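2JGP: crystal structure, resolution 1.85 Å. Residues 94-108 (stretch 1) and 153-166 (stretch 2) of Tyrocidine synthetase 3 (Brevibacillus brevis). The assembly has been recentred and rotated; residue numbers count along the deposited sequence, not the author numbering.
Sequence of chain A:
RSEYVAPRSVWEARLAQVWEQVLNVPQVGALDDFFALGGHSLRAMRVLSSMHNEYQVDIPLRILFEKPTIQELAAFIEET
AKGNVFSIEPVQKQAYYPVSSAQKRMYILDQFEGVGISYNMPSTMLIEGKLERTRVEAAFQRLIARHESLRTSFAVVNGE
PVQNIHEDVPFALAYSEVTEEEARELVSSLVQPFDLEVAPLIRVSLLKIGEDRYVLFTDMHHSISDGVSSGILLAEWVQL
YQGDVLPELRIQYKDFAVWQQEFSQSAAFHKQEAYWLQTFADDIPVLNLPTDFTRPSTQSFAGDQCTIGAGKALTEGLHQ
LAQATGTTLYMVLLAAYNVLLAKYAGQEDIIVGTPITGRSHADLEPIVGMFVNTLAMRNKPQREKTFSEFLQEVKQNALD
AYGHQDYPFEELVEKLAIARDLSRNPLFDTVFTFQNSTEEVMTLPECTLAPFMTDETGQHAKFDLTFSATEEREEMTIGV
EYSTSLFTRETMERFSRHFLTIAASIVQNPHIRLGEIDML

Stretch 1, residues 94-108: QAYYPVSSAQKRMYI
Stretch 2 153-166: SFAVVNGEPVQNIH

At the apolar centre of the contact, Tyr-107 (chi1 t, chi2 86°) points from helix 101-108 toward stretch 2 and lays one ring face over buried Pro-161, whose CB sits 4.0 Å from the Tyr-107 ring centroid; Tyr-107 CD2 to Pro-161 CG is 3.5 Å. The flat ring reaches across both strands, with Tyr-107 CE1 3.6 Å from Phe-154 CB and Tyr-107 CE2 3.8 Å from Val-156 CG2. Phe-154 (chi1 m, chi2 -95°) turns its ring edge to Val-99 (chi1 m), Phe-154 CD1 to Val-99 CG1 3.8 Å; Val-99 CG1 also lies 4.2 Å from Pro-161 CB.

Stretch 2 is a β-hairpin: strands 153-157 and 160-165 pair antiparallel and are joined by a type I' turn from Val-157 to Glu-160, in which Asn-158 (phi/psi 45/48) and Gly-159 (75/5) both take positive phi. Helix 101-108 crosses strand 160-165 at 115° between N-to-C directions, its axis 8.9 Å away at closest approach. The two stretches bury 890 Å² summed over both sides.

Before the helix, the chain runs extended and antiparallel to strand 160-165, with Tyr-97 opposite Gln-163 (CA-CA 5.1 Å). Tyr-97 N donates to Gln-163 O (3.0 Å), and Gln-163 N to Tyr-97 O (2.8 Å). Both side chains (chi1 m) occupy the same sheet face, where Tyr-97 CD1 meets Ile-165 CG1 at 3.7 Å. Tyr-96 (chi1 m, chi2 94°) covers the more exposed flank: Val-157 CG2 stands over its ring face, 3.8 Å from the centroid, and Val-162 CG2 is 3.7 Å from Tyr-96 CD2.

The buried side-chain amide of Gln-163 (m, t, chi3 78°) uses both its atoms: NE2 donates to Pro-98 O (2.8 Å, 169°), since proline lacks a backbone N-H but its carbonyl can still accept, and OE1 receives a weak bond from Gln-103 NE2 (3.4 Å). Gln-103 (m, t, chi3 -41°) also ties down the helix start: its OE1 accepts from Ser-100 N (3.0 Å), and its N donates to Ser-100 OG (3.2 Å), the N-cap (chi1 p).

At the polar edge, Lys-104, all-trans, extends to a salt bridge, Lys-104 NZ to Glu-160 OE1 2.8 Å; Glu-160 (m, m) curls to meet it. Three waters complete the seam: water 1 donates to Ala-95 O and accepts from Ile-165 N (both 2.8 Å), water 2 accepts from Val-99 N (3.2 Å) and donates to Pro-161 O (2.7 Å), and water 3 links Tyr-107 OH (2.5 Å) to Phe-154 O (2.9 Å).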

# COMPACT_ATOMS: atom_id res chain seq x y z
N GLN A 94 -5.84 -27.91 -7.34
CA GLN A 94 -4.83 -28.14 -8.36
C GLN A 94 -3.52 -28.52 -7.67
O GLN A 94 -3.34 -28.26 -6.48
CB GLN A 94 -4.68 -26.88 -9.22
CG GLN A 94 -4.56 -27.11 -10.72
CD GLN A 94 -5.76 -27.82 -11.32
OE1 GLN A 94 -5.63 -28.91 -11.88
NE2 GLN A 94 -6.93 -27.21 -11.22
N ALA A 95 -2.61 -29.17 -8.41
CA ALA A 95 -1.33 -29.61 -7.86
C ALA A 95 -0.47 -28.42 -7.44
O ALA A 95 0.18 -28.44 -6.39
CB ALA A 95 -0.58 -30.48 -8.88
N TYR A 96 -0.47 -27.38 -8.28
CA TYR A 96 0.24 -26.14 -8.02
C TYR A 96 -0.65 -24.99 -8.44
O TYR A 96 -1.60 -25.18 -9.20
CB TYR A 96 1.53 -26.06 -8.83
CG TYR A 96 2.49 -27.21 -8.62
CD1 TYR A 96 2.48 -28.30 -9.48
CD2 TYR A 96 3.43 -27.18 -7.60
CE1 TYR A 96 3.36 -29.35 -9.31
CE2 TYR A 96 4.33 -28.23 -7.43
CZ TYR A 96 4.28 -29.31 -8.29
OH TYR A 96 5.15 -30.35 -8.13
N TYR A 97 -0.32 -23.79 -7.97
CA TYR A 97 -1.06 -22.59 -8.32
C TYR A 97 -0.11 -21.53 -8.84
O TYR A 97 1.05 -21.47 -8.40
CB TYR A 97 -1.85 -22.09 -7.12
CG TYR A 97 -2.78 -23.14 -6.56
CD1 TYR A 97 -2.36 -24.02 -5.57
CD2 TYR A 97 -4.09 -23.25 -7.03
CE1 TYR A 97 -3.21 -24.99 -5.07
CE2 TYR A 97 -4.95 -24.22 -6.53
CZ TYR A 97 -4.51 -25.08 -5.55
OH TYR A 97 -5.37 -26.04 -5.06
N PRO A 98 -0.58 -20.67 -9.76
CA PRO A 98 0.33 -19.63 -10.22
C PRO A 98 0.74 -18.71 -9.07
O PRO A 98 -0.03 -18.53 -8.12
CB PRO A 98 -0.50 -18.86 -11.26
CG PRO A 98 -1.92 -19.16 -10.92
CD PRO A 98 -1.91 -20.56 -10.38
N VAL A 99 1.94 -18.16 -9.15
CA VAL A 99 2.31 -17.06 -8.26
C VAL A 99 1.67 -15.77 -8.76
O VAL A 99 1.34 -15.64 -9.93
CB VAL A 99 3.84 -16.89 -8.16
CG1 VAL A 99 4.46 -18.11 -7.54
CG2 VAL A 99 4.44 -16.60 -9.54
N SER A 100 1.47 -14.82 -7.84
CA SER A 100 1.11 -13.47 -8.22
C SER A 100 2.31 -12.79 -8.90
O SER A 100 3.45 -13.27 -8.80
CB SER A 100 0.68 -12.67 -7.00
OG SER A 100 1.76 -12.53 -6.09
N SER A 101 2.04 -11.69 -9.58
CA SER A 101 3.08 -10.90 -10.23
C SER A 101 4.17 -10.49 -9.23
O SER A 101 5.35 -10.63 -9.52
CB SER A 101 2.46 -9.67 -10.90
OG SER A 101 3.45 -8.90 -11.57
N ALA A 102 3.75 -10.02 -8.06
CA ALA A 102 4.69 -9.60 -7.01
C ALA A 102 5.55 -10.77 -6.49
O ALA A 102 6.75 -10.63 -6.32
CB ALA A 102 3.95 -8.94 -5.86
N GLN A 103 4.92 -11.91 -6.25
CA GLN A 103 5.65 -13.13 -5.87
C GLN A 103 6.66 -13.56 -6.93
O GLN A 103 7.77 -14.02 -6.60
CB GLN A 103 4.68 -14.28 -5.65
CG GLN A 103 3.93 -14.25 -4.34
CD GLN A 103 3.02 -15.46 -4.19
OE1 GLN A 103 2.37 -15.88 -5.16
NE2 GLN A 103 2.97 -16.03 -3.00
N LYS A 104 6.28 -13.44 -8.20
CA LYS A 104 7.16 -13.85 -9.29
C LYS A 104 8.47 -13.06 -9.27
O LYS A 104 9.55 -13.63 -9.41
CB LYS A 104 6.48 -13.70 -10.65
CG LYS A 104 7.32 -14.20 -11.83
CD LYS A 104 6.50 -14.26 -13.09
CE LYS A 104 7.30 -14.84 -14.24
NZ LYS A 104 6.45 -15.02 -15.45
N ARG A 105 8.36 -11.75 -9.08
CA ARG A 105 9.53 -10.87 -9.03
C ARG A 105 10.43 -11.21 -7.84
O ARG A 105 11.65 -11.29 -7.99
CB ARG A 105 9.10 -9.40 -8.97
CG ARG A 105 10.25 -8.43 -8.75
CD ARG A 105 9.96 -7.04 -9.27
NE ARG A 105 11.21 -6.30 -9.49
CZ ARG A 105 11.90 -5.65 -8.55
NH1 ARG A 105 11.47 -5.61 -7.29
NH2 ARG A 105 13.02 -5.03 -8.87
N MET A 106 9.83 -11.40 -6.67
CA MET A 106 10.58 -11.75 -5.47
C MET A 106 11.28 -13.09 -5.63
O MET A 106 12.45 -13.22 -5.26
CB MET A 106 9.67 -11.79 -4.24
CG MET A 106 9.18 -10.43 -3.79
SD MET A 106 8.13 -10.58 -2.33
CE MET A 106 7.59 -8.89 -2.13
N TYR A 107 10.59 -14.08 -6.19
CA TYR A 107 11.19 -15.40 -6.42
C TYR A 107 12.43 -15.30 -7.30
O TYR A 107 13.49 -15.83 -6.95
CB TYR A 107 10.19 -16.37 -7.06
CG TYR A 107 10.75 -17.77 -7.16
CD1 TYR A 107 10.64 -18.67 -6.11
CD2 TYR A 107 11.43 -18.18 -8.31
CE1 TYR A 107 11.17 -19.95 -6.19
CE2 TYR A 107 11.96 -19.45 -8.41
CZ TYR A 107 11.84 -20.33 -7.34
OH TYR A 107 12.38 -21.60 -7.46
N ILE A 108 12.28 -14.64 -8.45
CA ILE A 108 13.36 -14.50 -9.42
C ILE A 108 14.56 -13.75 -8.83
O ILE A 108 15.70 -14.16 -9.01
CB ILE A 108 12.87 -13.76 -10.69
CG1 ILE A 108 11.87 -14.61 -11.46
CG2 ILE A 108 14.05 -13.41 -11.60
CD1 ILE A 108 11.17 -13.87 -12.57
N SER A 153 5.11 -23.17 -0.18
CA SER A 153 6.49 -23.18 -0.66
C SER A 153 6.44 -22.88 -2.15
O SER A 153 5.36 -22.83 -2.74
CB SER A 153 7.13 -24.54 -0.42
OG SER A 153 6.53 -25.56 -1.21
N PHE A 154 7.60 -22.69 -2.75
CA PHE A 154 7.66 -22.38 -4.18
C PHE A 154 8.50 -23.41 -4.90
O PHE A 154 9.47 -23.93 -4.35
CB PHE A 154 8.23 -20.99 -4.42
CG PHE A 154 7.43 -19.89 -3.79
CD1 PHE A 154 6.47 -19.20 -4.52
CD2 PHE A 154 7.63 -19.54 -2.47
CE1 PHE A 154 5.73 -18.18 -3.93
CE2 PHE A 154 6.90 -18.52 -1.87
CZ PHE A 154 5.94 -17.85 -2.60
N ALA A 155 8.10 -23.70 -6.13
CA ALA A 155 8.85 -24.58 -7.02
C ALA A 155 8.79 -23.97 -8.41
O ALA A 155 8.02 -23.03 -8.64
CB ALA A 155 8.26 -25.97 -7.02
N VAL A 156 9.61 -24.48 -9.33
CA VAL A 156 9.53 -24.08 -10.73
C VAL A 156 8.87 -25.21 -11.50
O VAL A 156 9.35 -26.34 -11.51
CB VAL A 156 10.92 -23.75 -11.33
CG1 VAL A 156 10.83 -23.53 -12.84
CG2 VAL A 156 11.49 -22.52 -10.65
N VAL A 157 7.74 -24.90 -12.13
CA VAL A 157 6.99 -25.88 -12.90
C VAL A 157 6.69 -25.27 -14.26
O VAL A 157 6.19 -24.15 -14.34
CB VAL A 157 5.67 -26.26 -12.19
CG1 VAL A 157 4.77 -27.09 -13.11
CG2 VAL A 157 5.98 -27.01 -10.89
N ASN A 158 7.01 -26.00 -15.31
CA ASN A 158 6.92 -25.48 -16.67
C ASN A 158 7.50 -24.06 -16.78
O ASN A 158 6.87 -23.16 -17.33
CB ASN A 158 5.47 -25.55 -17.17
CG ASN A 158 4.94 -26.98 -17.22
OD1 ASN A 158 5.71 -27.93 -17.39
ND2 ASN A 158 3.64 -27.14 -17.09
N GLY A 159 8.70 -23.87 -16.22
CA GLY A 159 9.45 -22.63 -16.37
C GLY A 159 8.99 -21.42 -15.58
O GLY A 159 9.54 -20.32 -15.74
N GLU A 160 7.98 -21.61 -14.72
CA GLU A 160 7.42 -20.54 -13.92
C GLU A 160 7.55 -20.89 -12.46
O GLU A 160 7.38 -22.06 -12.09
CB GLU A 160 5.93 -20.38 -14.23
CG GLU A 160 5.61 -19.98 -15.65
CD GLU A 160 6.08 -18.58 -15.99
OE1 GLU A 160 6.20 -17.74 -15.07
OE2 GLU A 160 6.31 -18.32 -17.18
N PRO A 161 7.83 -19.89 -11.61
CA PRO A 161 7.66 -20.11 -10.18
C PRO A 161 6.19 -20.40 -9.93
O PRO A 161 5.33 -19.78 -10.56
CB PRO A 161 8.05 -18.76 -9.55
CG PRO A 161 8.75 -18.00 -10.63
CD PRO A 161 8.27 -18.51 -11.92
N VAL A 162 5.90 -21.36 -9.05
CA VAL A 162 4.53 -21.66 -8.67
C VAL A 162 4.42 -21.87 -7.17
O VAL A 162 5.40 -22.21 -6.50
CB VAL A 162 3.99 -22.93 -9.39
CG1 VAL A 162 3.88 -22.69 -10.89
CG2 VAL A 162 4.89 -24.14 -9.10
N GLN A 163 3.20 -21.66 -6.66
CA GLN A 163 2.91 -21.88 -5.26
C GLN A 163 2.56 -23.34 -5.02
O GLN A 163 1.73 -23.91 -5.73
CB GLN A 163 1.72 -21.02 -4.83
CG GLN A 163 1.92 -19.55 -5.03
CD GLN A 163 0.80 -18.75 -4.44
OE1 GLN A 163 0.74 -18.55 -3.22
NE2 GLN A 163 -0.12 -18.29 -5.29
N ASN A 164 3.22 -23.93 -4.04
CA ASN A 164 2.98 -25.29 -3.62
C ASN A 164 2.38 -25.22 -2.21
O ASN A 164 3.06 -24.86 -1.26
CB ASN A 164 4.29 -26.08 -3.65
CG ASN A 164 4.09 -27.58 -3.46
OD1 ASN A 164 2.99 -28.05 -3.20
ND2 ASN A 164 5.18 -28.33 -3.58
N ILE A 165 1.09 -25.53 -2.11
CA ILE A 165 0.36 -25.38 -0.85
C ILE A 165 0.39 -26.71 -0.12
O ILE A 165 -0.04 -27.73 -0.67
CB ILE A 165 -1.11 -24.97 -1.08
CG1 ILE A 165 -1.21 -23.80 -2.06
CG2 ILE A 165 -1.79 -24.62 0.24
CD1 ILE A 165 -0.51 -22.57 -1.61
N HIS A 166 0.89 -26.71 1.12
CA HIS A 166 1.02 -27.94 1.89
C HIS A 166 -0.08 -28.10 2.92
O HIS A 166 -0.38 -27.19 3.69
CB HIS A 166 2.40 -28.01 2.55
CG HIS A 166 3.53 -27.98 1.58
ND1 HIS A 166 4.02 -29.11 0.97
CD2 HIS A 166 4.26 -26.94 1.10
CE1 HIS A 166 5.01 -28.78 0.16
NE2 HIS A 166 5.18 -27.47 0.22
O HOH W 1 -0.31 -27.08 -3.99
O HOH W 2 3.12 -19.11 -11.93
O HOH W 3 11.99 -23.00 -5.41